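Local coordinates for protein glutaconate coenzyme a-transferase (Acidaminococcus fermentans, PDB 1POI) that catalyses the transfer of coenzyme A from acetyl-CoA to glutaconate and (R)-2-hydroxyglutarate, a step in glutamate degradation by the hydroxyglutarate pathway, at residues H19-G24 / V198-A203; W57-G62 / K261-V266; K67-C72 / R84-W89; T96-S101 / D148-Y153. One frame throughout, in Å; residues are numbered along the deposited sequence.

Contact 1: H19-G24 / V198-A203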
loop_
_atom_site.group_PDB
_atom_site.type_symbol
_atom_site.label_atom_id
_atom_site.label_comp_id
_atom_site.label_asym_id
_atom_site.label_seq_id
_atom_site.Cartn_x
_atom_site.Cartn_y
_atom_site.Cartn_z
ATOM N N HIS A 19 11.294 -23.057 -31.108
ATOM C CA HIS A 19 10.820 -21.745 -31.531
ATOM C C HIS A 19 10.630 -21.118 -30.161
ATOM O O HIS A 19 9.725 -21.540 -29.421
ATOM C CB HIS A 19 9.442 -21.842 -32.191
ATOM C CG HIS A 19 8.855 -20.516 -32.575
ATOM N ND1 HIS A 19 8.452 -19.577 -31.649
ATOM C CD2 HIS A 19 8.597 -19.976 -33.796
ATOM C CE1 HIS A 19 7.972 -18.517 -32.285
ATOM N NE2 HIS A 19 8.049 -18.735 -33.587
ATOM N N ILE A 20 11.512 -20.185 -29.793
ATOM C CA ILE A 20 11.442 -19.530 -28.480
ATOM C C ILE A 20 10.917 -18.109 -28.582
ATOM O O ILE A 20 10.788 -17.544 -29.679
ATOM C CB ILE A 20 12.841 -19.396 -27.810
ATOM C CG1 ILE A 20 13.791 -18.632 -28.729
ATOM C CG2 ILE A 20 13.393 -20.738 -27.410
ATOM C CD1 ILE A 20 15.076 -18.279 -28.062
ATOM N N ALA A 21 10.595 -17.555 -27.420
ATOM C CA ALA A 21 10.140 -16.176 -27.296
ATOM C C ALA A 21 10.720 -15.628 -25.971
ATOM O O ALA A 21 10.638 -16.268 -24.901
ATOM C CB ALA A 21 8.623 -16.092 -27.328
ATOM N N LEU A 22 11.402 -14.494 -26.079
ATOM C CA LEU A 22 12.022 -13.863 -24.919
ATOM C C LEU A 22 11.224 -12.629 -24.523
ATOM O O LEU A 22 10.828 -11.834 -25.383
ATOM C CB LEU A 22 13.481 -13.492 -25.236
ATOM C CG LEU A 22 14.416 -14.674 -25.555
ATOM C CD1 LEU A 22 15.650 -14.192 -26.261
ATOM C CD2 LEU A 22 14.796 -15.457 -24.307
ATOM N N GLY A 23 10.939 -12.515 -23.230
ATOM C CA GLY A 23 10.199 -11.373 -22.731
ATOM C C GLY A 23 10.993 -10.074 -22.683
ATOM O O GLY A 23 12.123 -10.018 -23.193
ATOM N N GLY A 24 10.383 -9.025 -22.116
ATOM C CA GLY A 24 11.032 -7.731 -21.977
ATOM C C GLY A 24 11.045 -6.881 -23.224
ATOM O O GLY A 24 10.746 -7.370 -24.302
ATOM N N VAL A 198 2.953 -11.601 -20.912
ATOM C CA VAL A 198 1.807 -12.450 -20.540
ATOM C C VAL A 198 1.286 -13.290 -21.732
ATOM O O VAL A 198 0.908 -14.459 -21.579
ATOM C CB VAL A 198 0.691 -11.605 -19.886
ATOM C CG1 VAL A 198 -0.471 -12.479 -19.447
ATOM C CG2 VAL A 198 1.242 -10.892 -18.662
ATOM N N ASP A 199 1.314 -12.690 -22.919
ATOM C CA ASP A 199 0.906 -13.347 -24.149
ATOM C C ASP A 199 1.774 -14.592 -24.378
ATOM O O ASP A 199 1.269 -15.699 -24.481
ATOM C CB ASP A 199 1.111 -12.415 -25.345
ATOM C CG ASP A 199 -0.035 -11.436 -25.556
ATOM O OD1 ASP A 199 -1.127 -11.566 -24.943
ATOM O OD2 ASP A 199 0.162 -10.531 -26.391
ATOM N N ILE A 200 3.085 -14.409 -24.462
ATOM C CA ILE A 200 3.992 -15.530 -24.696
ATOM C C ILE A 200 4.026 -16.602 -23.591
ATOM O O ILE A 200 4.511 -17.712 -23.832
ATOM C CB ILE A 200 5.421 -15.046 -25.075
ATOM C CG1 ILE A 200 6.126 -14.359 -23.889
ATOM C CG2 ILE A 200 5.314 -14.062 -26.192
ATOM C CD1 ILE A 200 7.581 -13.963 -24.147
ATOM N N ALA A 201 3.522 -16.291 -22.394
ATOM C CA ALA A 201 3.475 -17.295 -21.303
ATOM C C ALA A 201 2.137 -18.047 -21.378
ATOM O O ALA A 201 1.899 -18.976 -20.608
ATOM C CB ALA A 201 3.601 -16.639 -19.928
ATOM N N GLU A 202 1.217 -17.524 -22.187
ATOM C CA GLU A 202 -0.069 -18.146 -22.382
ATOM C C GLU A 202 0.056 -19.016 -23.633
ATOM O O GLU A 202 -0.420 -20.158 -23.650
ATOM C CB GLU A 202 -1.180 -17.099 -22.561
ATOM C CG GLU A 202 -2.547 -17.722 -22.849
ATOM C CD GLU A 202 -3.742 -16.822 -22.519
ATOM O OE1 GLU A 202 -3.791 -15.666 -22.988
ATOM O OE2 GLU A 202 -4.656 -17.289 -21.807
ATOM N N ALA A 203 0.711 -18.472 -24.659
ATOM C CA ALA A 203 0.925 -19.163 -25.922
ATOM C C ALA A 203 1.882 -20.335 -25.824
ATOM O O ALA A 203 1.497 -21.465 -26.087
ATOM C CB ALA A 203 1.407 -18.207 -26.977
#
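Strand 19-22 and helix 197-203 come closest at Ala21 and Ile200, whose CA atoms stand 6.7 Å apart, close enough for the Ala21 methyl and Ile200 to fill the gap. This is the classic layering of an open alpha/beta fold, in which a helix lies against an inner strand of a parallel sheet. Ile200 is the one residue of 198-203 that touches the strand segment. Its CG1 is flanked by both backbone neighbours of CA (chi1 68°), which directs CD1 toward the Leu22-Gly23 peptide, with CG2 beside Ala21 CB. Two branches of Ile200 meet the Ala21 methyl side by side: Ala21 CB is 4.0 Å from Ile200 CD1 and equally far from Ile200 CG2. The tip of the longer arm goes on to rest against main chain, with Ile200 CD1 3.8 Å from Gly23 N and 3.9 Å from Leu22 C. Leu22 points away from the helix and packs against Trp57 and Leu60 of helix 55-62, while Ile200 also touches Trp109 of helix 102-114. Polar anchoring comes from residues just ahead of the segment: Gln196 NE2 binds Leu22 O, and Asp197 OD1 binds Gly24 N. With no hydrogen bond between the two segments themselves, their contact is wholly van der Waals, apolar groups against one another and against main chain.

Contact 2: W57-G62 / K261-V266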
loop_
_atom_site.group_PDB
_atom_site.type_symbol
_atom_site.label_atom_id
_atom_site.label_comp_id
_atom_site.label_asym_id
_atom_site.label_seq_id
_atom_site.Cartn_x
_atom_site.Cartn_y
_atom_site.Cartn_z
ATOM N N TRP A 57 18.961 -11.028 -28.056
ATOM C CA TRP A 57 19.008 -11.704 -29.334
ATOM C C TRP A 57 20.331 -11.473 -30.035
ATOM O O TRP A 57 20.721 -12.255 -30.902
ATOM C CB TRP A 57 17.840 -11.299 -30.227
ATOM C CG TRP A 57 16.589 -12.027 -29.854
ATOM C CD1 TRP A 57 15.603 -11.588 -29.013
ATOM C CD2 TRP A 57 16.235 -13.370 -30.221
ATOM N NE1 TRP A 57 14.669 -12.576 -28.822
ATOM C CE2 TRP A 57 15.027 -13.682 -29.552
ATOM C CE3 TRP A 57 16.827 -14.340 -31.048
ATOM C CZ2 TRP A 57 14.392 -14.933 -29.681
ATOM C CZ3 TRP A 57 16.200 -15.575 -31.175
ATOM C CH2 TRP A 57 14.991 -15.860 -30.494
ATOM N N ASP A 58 21.043 -10.418 -29.660
ATOM C CA ASP A 58 22.333 -10.160 -30.285
ATOM C C ASP A 58 23.304 -11.220 -29.845
ATOM O O ASP A 58 24.038 -11.780 -30.650
ATOM C CB ASP A 58 22.897 -8.817 -29.890
ATOM C CG ASP A 58 23.900 -8.309 -30.888
ATOM O OD1 ASP A 58 23.533 -8.253 -32.077
ATOM O OD2 ASP A 58 25.041 -7.956 -30.500
ATOM N N MET A 59 23.308 -11.513 -28.559
ATOM C CA MET A 59 24.219 -12.512 -28.064
ATOM C C MET A 59 23.971 -13.877 -28.705
ATOM O O MET A 59 24.920 -14.518 -29.161
ATOM C CB MET A 59 24.185 -12.539 -26.548
ATOM C CG MET A 59 24.714 -11.236 -25.949
ATOM S SD MET A 59 24.779 -11.344 -24.172
ATOM C CE MET A 59 26.246 -12.236 -23.940
ATOM N N LEU A 60 22.706 -14.275 -28.834
ATOM C CA LEU A 60 22.352 -15.554 -29.455
ATOM C C LEU A 60 22.808 -15.578 -30.920
ATOM O O LEU A 60 23.464 -16.525 -31.353
ATOM C CB LEU A 60 20.838 -15.795 -29.381
ATOM C CG LEU A 60 20.224 -15.969 -27.987
ATOM C CD1 LEU A 60 18.698 -16.060 -28.071
ATOM C CD2 LEU A 60 20.828 -17.188 -27.293
ATOM N N ILE A 61 22.481 -14.532 -31.674
ATOM C CA ILE A 61 22.867 -14.446 -33.080
ATOM C C ILE A 61 24.388 -14.533 -33.253
ATOM O O ILE A 61 24.884 -15.424 -33.947
ATOM C CB ILE A 61 22.370 -13.141 -33.706
ATOM C CG1 ILE A 61 20.849 -13.112 -33.726
ATOM C CG2 ILE A 61 22.919 -12.984 -35.103
ATOM C CD1 ILE A 61 20.296 -11.808 -34.209
ATOM N N GLY A 62 25.113 -13.617 -32.613
ATOM C CA GLY A 62 26.561 -13.593 -32.686
ATOM C C GLY A 62 27.194 -14.915 -32.306
ATOM O O GLY A 62 28.246 -15.260 -32.835
ATOM N N LYS A 261 27.632 -0.023 -22.295
ATOM C CA LYS A 261 28.569 0.692 -23.168
ATOM C C LYS A 261 29.741 -0.205 -23.536
ATOM O O LYS A 261 30.259 -0.133 -24.650
ATOM C CB LYS A 261 29.075 1.982 -22.521
ATOM C CG LYS A 261 28.032 3.076 -22.401
ATOM C CD LYS A 261 28.687 4.440 -22.509
ATOM C CE LYS A 261 27.826 5.536 -21.885
ATOM N NZ LYS A 261 27.803 5.478 -20.384
ATOM N N VAL A 262 30.151 -1.046 -22.590
ATOM C CA VAL A 262 31.236 -1.992 -22.815
ATOM C C VAL A 262 30.788 -2.873 -23.963
ATOM O O VAL A 262 31.435 -2.914 -25.011
ATOM C CB VAL A 262 31.458 -2.889 -21.598
ATOM C CG1 VAL A 262 32.494 -3.922 -21.898
ATOM C CG2 VAL A 262 31.874 -2.054 -20.411
ATOM N N TYR A 263 29.625 -3.505 -23.782
ATOM C CA TYR A 263 29.047 -4.375 -24.791
ATOM C C TYR A 263 28.936 -3.664 -26.148
ATOM O O TYR A 263 29.215 -4.269 -27.182
ATOM C CB TYR A 263 27.678 -4.902 -24.333
ATOM C CG TYR A 263 27.082 -5.938 -25.272
ATOM C CD1 TYR A 263 27.411 -7.283 -25.148
ATOM C CD2 TYR A 263 26.271 -5.552 -26.344
ATOM C CE1 TYR A 263 26.963 -8.221 -26.079
ATOM C CE2 TYR A 263 25.814 -6.479 -27.279
ATOM C CZ TYR A 263 26.167 -7.812 -27.139
ATOM O OH TYR A 263 25.722 -8.725 -28.057
ATOM N N ASP A 264 28.567 -2.385 -26.150
ATOM C CA ASP A 264 28.426 -1.642 -27.401
ATOM C C ASP A 264 29.689 -1.650 -28.234
ATOM O O ASP A 264 29.628 -1.735 -29.456
ATOM C CB ASP A 264 28.039 -0.187 -27.142
ATOM C CG ASP A 264 28.225 0.712 -28.384
ATOM O OD1 ASP A 264 27.506 0.532 -29.388
ATOM O OD2 ASP A 264 29.094 1.610 -28.357
ATOM N N LYS A 265 30.827 -1.487 -27.572
ATOM C CA LYS A 265 32.092 -1.436 -28.278
ATOM C C LYS A 265 32.634 -2.833 -28.518
ATOM O O LYS A 265 33.131 -3.139 -29.599
ATOM C CB LYS A 265 33.090 -0.541 -27.525
ATOM C CG LYS A 265 33.542 -1.050 -26.162
ATOM C CD LYS A 265 34.985 -1.528 -26.205
ATOM C CE LYS A 265 35.381 -2.265 -24.921
ATOM N NZ LYS A 265 36.697 -2.983 -25.084
ATOM N N VAL A 266 32.542 -3.674 -27.500
ATOM C CA VAL A 266 32.978 -5.055 -27.585
ATOM C C VAL A 266 32.364 -5.775 -28.806
ATOM O O VAL A 266 33.078 -6.342 -29.630
ATOM C CB VAL A 266 32.586 -5.790 -26.313
ATOM C CG1 VAL A 266 32.581 -7.260 -26.547
ATOM C CG2 VAL A 266 33.552 -5.442 -25.202
#
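At one edge of the Tyr263 ring, near its plane, lies Asp58 OD2, while Met59 CG approaches the ring obliquely and Phe276 of helix 270-282 meets it edge-to-face. The phenol reaches across from helix 257-266 to helix 55-62 with CG anti to the backbone N (chi1 -174°). Its hydroxyl donates to the carboxylate: Tyr263 OH to Asp58 OD2 is 2.7 Å, and the oxygen uses its anti lone pair, with the carboxylate plane turned 78° from the ring. Coming in at a slant, Met59 CG is 3.8 Å from Tyr263 CE1. The sulfur makes an oblique Met-aromatic contact, Met59 SD standing 5.2 Å from the centroid of the Tyr263 ring, 51° off its normal. The other carboxylate oxygen, Asp58 OD1, accepts the backbone N-H of Phe86 in the first turn of helix 84-92. One buried acid therefore serves a phenol and a helix start together, and both donors would be expected to stabilise its negative charge.

Contact 3: K67-C72 / R84-W89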
loop_
_atom_site.group_PDB
_atom_site.type_symbol
_atom_site.label_atom_id
_atom_site.label_comp_id
_atom_site.label_asym_id
_atom_site.label_seq_id
_atom_site.Cartn_x
_atom_site.Cartn_y
_atom_site.Cartn_z
ATOM N N LYS A 67 18.684 -20.155 -36.223
ATOM C CA LYS A 67 18.432 -20.751 -37.543
ATOM C C LYS A 67 17.674 -19.767 -38.412
ATOM O O LYS A 67 18.029 -19.521 -39.554
ATOM C CB LYS A 67 17.639 -22.049 -37.345
ATOM C CG LYS A 67 17.554 -22.971 -38.555
ATOM C CD LYS A 67 16.833 -24.296 -38.235
ATOM C CE LYS A 67 15.322 -24.113 -38.049
ATOM N NZ LYS A 67 14.555 -25.422 -37.999
ATOM N N ALA A 68 16.632 -19.181 -37.840
ATOM C CA ALA A 68 15.816 -18.186 -38.522
ATOM C C ALA A 68 15.390 -17.202 -37.439
ATOM O O ALA A 68 15.074 -17.607 -36.304
ATOM C CB ALA A 68 14.603 -18.838 -39.143
ATOM N N TYR A 69 15.381 -15.924 -37.785
ATOM C CA TYR A 69 15.037 -14.869 -36.843
ATOM C C TYR A 69 13.962 -13.989 -37.471
ATOM O O TYR A 69 14.131 -13.521 -38.610
ATOM C CB TYR A 69 16.310 -14.070 -36.567
ATOM C CG TYR A 69 16.171 -12.864 -35.683
ATOM C CD1 TYR A 69 15.770 -12.982 -34.342
ATOM C CD2 TYR A 69 16.474 -11.595 -36.179
ATOM C CE1 TYR A 69 15.681 -11.852 -33.522
ATOM C CE2 TYR A 69 16.391 -10.475 -35.378
ATOM C CZ TYR A 69 15.997 -10.600 -34.055
ATOM O OH TYR A 69 15.944 -9.465 -33.283
ATOM N N ILE A 70 12.835 -13.831 -36.764
ATOM C CA ILE A 70 11.709 -13.026 -37.255
ATOM C C ILE A 70 11.919 -11.646 -36.625
ATOM O O ILE A 70 11.804 -11.470 -35.411
ATOM C CB ILE A 70 10.299 -13.663 -36.880
ATOM C CG1 ILE A 70 10.277 -15.188 -37.134
ATOM C CG2 ILE A 70 9.184 -13.022 -37.715
ATOM C CD1 ILE A 70 10.668 -15.621 -38.536
ATOM N N ASN A 71 12.127 -10.657 -37.472
ATOM C CA ASN A 71 12.493 -9.338 -37.004
ATOM C C ASN A 71 11.630 -8.107 -37.267
ATOM O O ASN A 71 11.057 -7.924 -38.367
ATOM C CB ASN A 71 13.901 -9.059 -37.542
ATOM C CG ASN A 71 14.524 -7.846 -36.933
ATOM O OD1 ASN A 71 14.963 -7.885 -35.777
ATOM N ND2 ASN A 71 14.554 -6.748 -37.688
ATOM N N CYS A 72 11.634 -7.220 -36.266
ATOM C CA CYS A 72 10.921 -5.937 -36.334
ATOM C C CYS A 72 11.843 -4.787 -35.912
ATOM O O CYS A 72 11.827 -3.732 -36.546
ATOM C CB CYS A 72 9.633 -5.937 -35.506
ATOM S SG CYS A 72 9.806 -6.142 -33.719
ATOM N N ARG A 84 25.164 -4.849 -33.248
ATOM C CA ARG A 84 26.277 -5.153 -34.118
ATOM C C ARG A 84 26.428 -6.590 -34.599
ATOM O O ARG A 84 26.622 -6.794 -35.780
ATOM C CB ARG A 84 27.558 -4.595 -33.491
ATOM C CG ARG A 84 27.391 -3.120 -33.117
ATOM C CD ARG A 84 28.467 -2.640 -32.174
ATOM N NE ARG A 84 28.275 -1.251 -31.764
ATOM C CZ ARG A 84 28.358 -0.200 -32.578
ATOM N NH1 ARG A 84 28.625 -0.363 -33.864
ATOM N NH2 ARG A 84 28.175 1.025 -32.105
ATOM N N ARG A 85 26.329 -7.581 -33.715
ATOM C CA ARG A 85 26.449 -8.970 -34.156
ATOM C C ARG A 85 25.316 -9.218 -35.148
ATOM O O ARG A 85 25.514 -9.814 -36.207
ATOM C CB ARG A 85 26.320 -9.940 -32.983
ATOM C CG ARG A 85 27.625 -10.338 -32.278
ATOM C CD ARG A 85 28.833 -9.502 -32.685
ATOM N NE ARG A 85 29.467 -9.945 -33.917
ATOM C CZ ARG A 85 30.038 -9.126 -34.799
ATOM N NH1 ARG A 85 30.062 -7.816 -34.599
ATOM N NH2 ARG A 85 30.611 -9.620 -35.885
ATOM N N PHE A 86 24.149 -8.682 -34.808
ATOM C CA PHE A 86 22.935 -8.769 -35.605
ATOM C C PHE A 86 23.159 -8.217 -37.020
ATOM O O PHE A 86 23.116 -8.970 -37.973
ATOM C CB PHE A 86 21.792 -8.026 -34.850
ATOM C CG PHE A 86 20.628 -7.596 -35.718
ATOM C CD1 PHE A 86 19.620 -8.490 -36.054
ATOM C CD2 PHE A 86 20.561 -6.299 -36.223
ATOM C CE1 PHE A 86 18.564 -8.099 -36.886
ATOM C CE2 PHE A 86 19.516 -5.901 -37.049
ATOM C CZ PHE A 86 18.516 -6.804 -37.383
ATOM N N ARG A 87 23.472 -6.933 -37.168
ATOM C CA ARG A 87 23.658 -6.376 -38.506
ATOM C C ARG A 87 24.858 -6.930 -39.254
ATOM O O ARG A 87 24.926 -6.835 -40.477
ATOM C CB ARG A 87 23.706 -4.846 -38.479
ATOM C CG ARG A 87 24.914 -4.241 -37.781
ATOM C CD ARG A 87 25.744 -3.352 -38.739
ATOM N NE ARG A 87 25.027 -2.179 -39.251
ATOM C CZ ARG A 87 24.774 -1.069 -38.546
ATOM N NH1 ARG A 87 25.171 -0.966 -37.273
ATOM N NH2 ARG A 87 24.156 -0.037 -39.127
ATOM N N LYS A 88 25.802 -7.521 -38.529
ATOM C CA LYS A 88 26.993 -8.081 -39.163
ATOM C C LYS A 88 26.664 -9.437 -39.771
ATOM O O LYS A 88 26.901 -9.681 -40.959
ATOM C CB LYS A 88 28.148 -8.205 -38.158
ATOM C CG LYS A 88 29.509 -8.396 -38.801
ATOM C CD LYS A 88 29.733 -7.425 -39.964
ATOM C CE LYS A 88 29.546 -8.109 -41.327
ATOM N NZ LYS A 88 29.392 -7.112 -42.440
ATOM N N TRP A 89 26.097 -10.316 -38.964
ATOM C CA TRP A 89 25.733 -11.613 -39.473
ATOM C C TRP A 89 24.723 -11.513 -40.597
ATOM O O TRP A 89 24.818 -12.243 -41.577
ATOM C CB TRP A 89 25.216 -12.488 -38.365
ATOM C CG TRP A 89 26.299 -13.029 -37.551
ATOM C CD1 TRP A 89 27.328 -12.337 -36.994
ATOM C CD2 TRP A 89 26.462 -14.389 -37.162
ATOM N NE1 TRP A 89 28.127 -13.188 -36.267
ATOM C CE2 TRP A 89 27.615 -14.457 -36.356
ATOM C CE3 TRP A 89 25.737 -15.565 -37.413
ATOM C CZ2 TRP A 89 28.063 -15.655 -35.796
ATOM C CZ3 TRP A 89 26.181 -16.752 -36.854
ATOM C CH2 TRP A 89 27.330 -16.791 -36.057
#
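Tyr69 and Phe86 each swing CG anti to the backbone N (chi1 176° for Tyr69), which sends their rings toward each other between sheet and helix; Asn71, two residues along the strand, follows suit. The setting is a beta-alpha-beta crossover, in which helix 84-92 connects the neighbouring parallel strands 66-71 and 96-99 and covers one face of the sheet. The two rings touch at their rims, with planes at 72° and centroids 6.0 Å apart, so the pair is not stacked. Their point of touch is Tyr69 CE2 against Phe86 CE1 at 3.6 Å, the phenylalanine atom lying at the tyrosine's edge. Met97 of strand 96-99 packs against both rings and against Asn71. The polar ends are tied elsewhere: Tyr69 OH to Thr74 OG1, and Asn71 ND2 to Asp99 OD1 and to the backbone of another protein's chain. The Asn71 amide, 34° from the plane of the Phe86 ring, brings OD1 to 3.8 Å from Phe86 CE1.

Contact 4: T96-S101 / D148-Y153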
loop_
_atom_site.group_PDB
_atom_site.type_symbol
_atom_site.label_atom_id
_atom_site.label_comp_id
_atom_site.label_asym_id
_atom_site.label_seq_id
_atom_site.Cartn_x
_atom_site.Cartn_y
_atom_site.Cartn_z
ATOM N N THR A 96 19.463 -16.301 -41.318
ATOM C CA THR A 96 18.182 -16.419 -42.043
ATOM C C THR A 96 17.252 -15.454 -41.308
ATOM O O THR A 96 16.936 -15.672 -40.130
ATOM C CB THR A 96 17.535 -17.855 -41.918
ATOM O OG1 THR A 96 18.508 -18.889 -42.115
ATOM C CG2 THR A 96 16.442 -18.023 -42.948
ATOM N N MET A 97 16.724 -14.458 -42.001
ATOM C CA MET A 97 15.880 -13.486 -41.307
ATOM C C MET A 97 14.710 -12.871 -42.062
ATOM O O MET A 97 14.842 -12.461 -43.219
ATOM C CB MET A 97 16.768 -12.342 -40.799
ATOM C CG MET A 97 16.029 -11.230 -40.075
ATOM S SD MET A 97 17.098 -9.883 -39.689
ATOM C CE MET A 97 16.699 -8.837 -41.027
ATOM N N GLU A 98 13.587 -12.731 -41.363
ATOM C CA GLU A 98 12.392 -12.120 -41.943
ATOM C C GLU A 98 12.109 -10.799 -41.214
ATOM O O GLU A 98 12.435 -10.643 -40.040
ATOM C CB GLU A 98 11.181 -13.057 -41.803
ATOM C CG GLU A 98 9.972 -12.645 -42.619
ATOM C CD GLU A 98 10.297 -12.343 -44.086
ATOM O OE1 GLU A 98 10.724 -11.216 -44.382
ATOM O OE2 GLU A 98 10.116 -13.218 -44.956
ATOM N N ASP A 99 11.528 -9.848 -41.926
ATOM C CA ASP A 99 11.168 -8.559 -41.367
ATOM C C ASP A 99 9.673 -8.358 -41.411
ATOM O O ASP A 99 9.064 -8.440 -42.479
ATOM C CB ASP A 99 11.741 -7.418 -42.206
ATOM C CG ASP A 99 13.089 -6.963 -41.743
ATOM O OD1 ASP A 99 13.310 -6.828 -40.508
ATOM O OD2 ASP A 99 13.921 -6.727 -42.643
ATOM N N TYR A 100 9.101 -8.060 -40.255
ATOM C CA TYR A 100 7.683 -7.722 -40.128
ATOM C C TYR A 100 7.726 -6.393 -39.357
ATOM O O TYR A 100 8.728 -6.071 -38.707
ATOM C CB TYR A 100 6.900 -8.744 -39.272
ATOM C CG TYR A 100 6.522 -10.053 -39.949
ATOM C CD1 TYR A 100 5.585 -10.093 -40.987
ATOM C CD2 TYR A 100 7.090 -11.254 -39.542
ATOM C CE1 TYR A 100 5.229 -11.298 -41.598
ATOM C CE2 TYR A 100 6.740 -12.456 -40.150
ATOM C CZ TYR A 100 5.814 -12.471 -41.172
ATOM O OH TYR A 100 5.499 -13.668 -41.764
ATOM N N SER A 101 6.655 -5.620 -39.451
ATOM C CA SER A 101 6.536 -4.370 -38.718
ATOM C C SER A 101 6.392 -4.827 -37.263
ATOM O O SER A 101 5.872 -5.911 -37.012
ATOM C CB SER A 101 5.254 -3.660 -39.135
ATOM O OG SER A 101 4.179 -4.081 -38.311
ATOM N N ASP A 148 5.422 -21.441 -44.344
ATOM C CA ASP A 148 5.782 -21.541 -45.750
ATOM C C ASP A 148 5.496 -20.227 -46.404
ATOM O O ASP A 148 6.057 -19.928 -47.436
ATOM C CB ASP A 148 5.010 -22.648 -46.467
ATOM C CG ASP A 148 5.499 -24.048 -46.109
ATOM O OD1 ASP A 148 6.475 -24.219 -45.335
ATOM O OD2 ASP A 148 4.882 -24.997 -46.614
ATOM N N ASP A 149 4.588 -19.456 -45.813
ATOM C CA ASP A 149 4.231 -18.132 -46.337
ATOM C C ASP A 149 4.400 -17.025 -45.306
ATOM O O ASP A 149 3.988 -17.177 -44.150
ATOM C CB ASP A 149 2.791 -18.108 -46.825
ATOM C CG ASP A 149 2.602 -18.913 -48.072
ATOM O OD1 ASP A 149 2.903 -18.407 -49.178
ATOM O OD2 ASP A 149 2.153 -20.064 -47.945
ATOM N N LYS A 150 5.068 -15.950 -45.716
ATOM C CA LYS A 150 5.258 -14.804 -44.847
ATOM C C LYS A 150 3.850 -14.223 -44.566
ATOM O O LYS A 150 3.465 -14.022 -43.411
ATOM C CB LYS A 150 6.142 -13.765 -45.542
ATOM C CG LYS A 150 6.353 -12.503 -44.729
ATOM C CD LYS A 150 7.202 -11.493 -45.459
ATOM C CE LYS A 150 7.439 -10.302 -44.552
ATOM N NZ LYS A 150 8.568 -9.474 -44.987
ATOM N N PHE A 151 3.068 -14.015 -45.622
ATOM C CA PHE A 151 1.713 -13.491 -45.482
ATOM C C PHE A 151 0.893 -13.910 -46.705
ATOM O O PHE A 151 1.422 -14.523 -47.640
ATOM C CB PHE A 151 1.747 -11.950 -45.373
ATOM C CG PHE A 151 2.000 -11.246 -46.677
ATOM C CD1 PHE A 151 3.287 -11.099 -47.162
ATOM C CD2 PHE A 151 0.945 -10.786 -47.442
ATOM C CE1 PHE A 151 3.524 -10.505 -48.409
ATOM C CE2 PHE A 151 1.164 -10.192 -48.689
ATOM C CZ PHE A 151 2.449 -10.053 -49.176
ATOM N N LYS A 152 -0.383 -13.544 -46.714
ATOM C CA LYS A 152 -1.273 -13.850 -47.834
ATOM C C LYS A 152 -2.330 -12.755 -47.907
ATOM O O LYS A 152 -2.921 -12.403 -46.890
ATOM C CB LYS A 152 -1.945 -15.202 -47.598
ATOM C CG LYS A 152 -1.583 -16.271 -48.600
ATOM C CD LYS A 152 -1.702 -17.660 -47.989
ATOM C CE LYS A 152 -1.778 -18.747 -49.058
ATOM N NZ LYS A 152 -0.634 -18.710 -50.029
ATOM N N TYR A 153 -2.479 -12.133 -49.067
ATOM C CA TYR A 153 -3.493 -11.090 -49.235
ATOM C C TYR A 153 -4.835 -11.776 -49.389
ATOM O O TYR A 153 -4.993 -12.658 -50.233
ATOM C CB TYR A 153 -3.238 -10.256 -50.492
ATOM C CG TYR A 153 -2.186 -9.194 -50.343
ATOM C CD1 TYR A 153 -2.222 -8.297 -49.278
ATOM C CD2 TYR A 153 -1.169 -9.067 -51.281
ATOM C CE1 TYR A 153 -1.269 -7.299 -49.157
ATOM C CE2 TYR A 153 -0.212 -8.073 -51.168
ATOM C CZ TYR A 153 -0.268 -7.190 -50.102
ATOM O OH TYR A 153 0.676 -6.197 -49.985
#
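Lys150 lies stretched between Glu98 and Tyr100, slanting across Glu98 and running antiparallel to the Tyr100 side chain. The contact ties strand 96-99, an outermost strand of this chain's parallel sheet, to the loop that enters strand 152-156 of the small antiparallel sheet. Because the lysine chain is extended throughout, its ammonium reaches the backbone of the far segment. There Lys150 NZ forms a salt bridge with Glu98 OE1 at 2.8 Å, coming from above the carboxylate, 70° out of its plane. The same nitrogen donates to Asp99 O, also at 2.8 Å, in the carbonyl plane and at a C=O...N angle of 154°. A third bond, to Glu132 O, joins these in fixing the buried charge. Glu98 OE1 accepts other donors as well: Asp99 N, 2.9 Å away, on its anti lone pair, and Gly134 N. The second oxygen, Glu98 OE2, forms a salt bridge with Arg140 and accepts a hydrogen bond from Ile135 N, an arrangement that probably keeps the acid ionised. The Tyr100 hydroxyl is at the backbone end of the lysine, its ring beside the aliphatic chain. It donates to Lys150 O, which lies at the edge of the ring and in its plane, while the donor is tilted from the carbonyl plane. The bond from Tyr100 OH to Lys150 O is 2.6 Å long, and Lys150 CG packs 3.5 Å from Tyr100 CE1.

How the contacts relate
Contacts 1, 3 and 4 all reach one parallel sheet, from the inner strand 19-22 to strand 96-99, outermost within this chain. Contacts 3 and 4 share adjacent strands: Asn71 N lies 2.6 Å from Glu98 O, and Ile70 CG2 3.3 Å from Tyr100 CD2. Contacts 2 and 3, with centres 12 Å apart, are bound by a salt bridge, Asp264 OD1 to Arg84 NH2 at 2.8 Å. Helix 55-62 carries contact 2 to contact 1, where Ile20 CD1 packs 3.4 Å from Trp57 CH2. Contacts 1 and 4 remain separate, about 9 Å between nearest atoms. Together the four contacts join the layers of the subunit's fold.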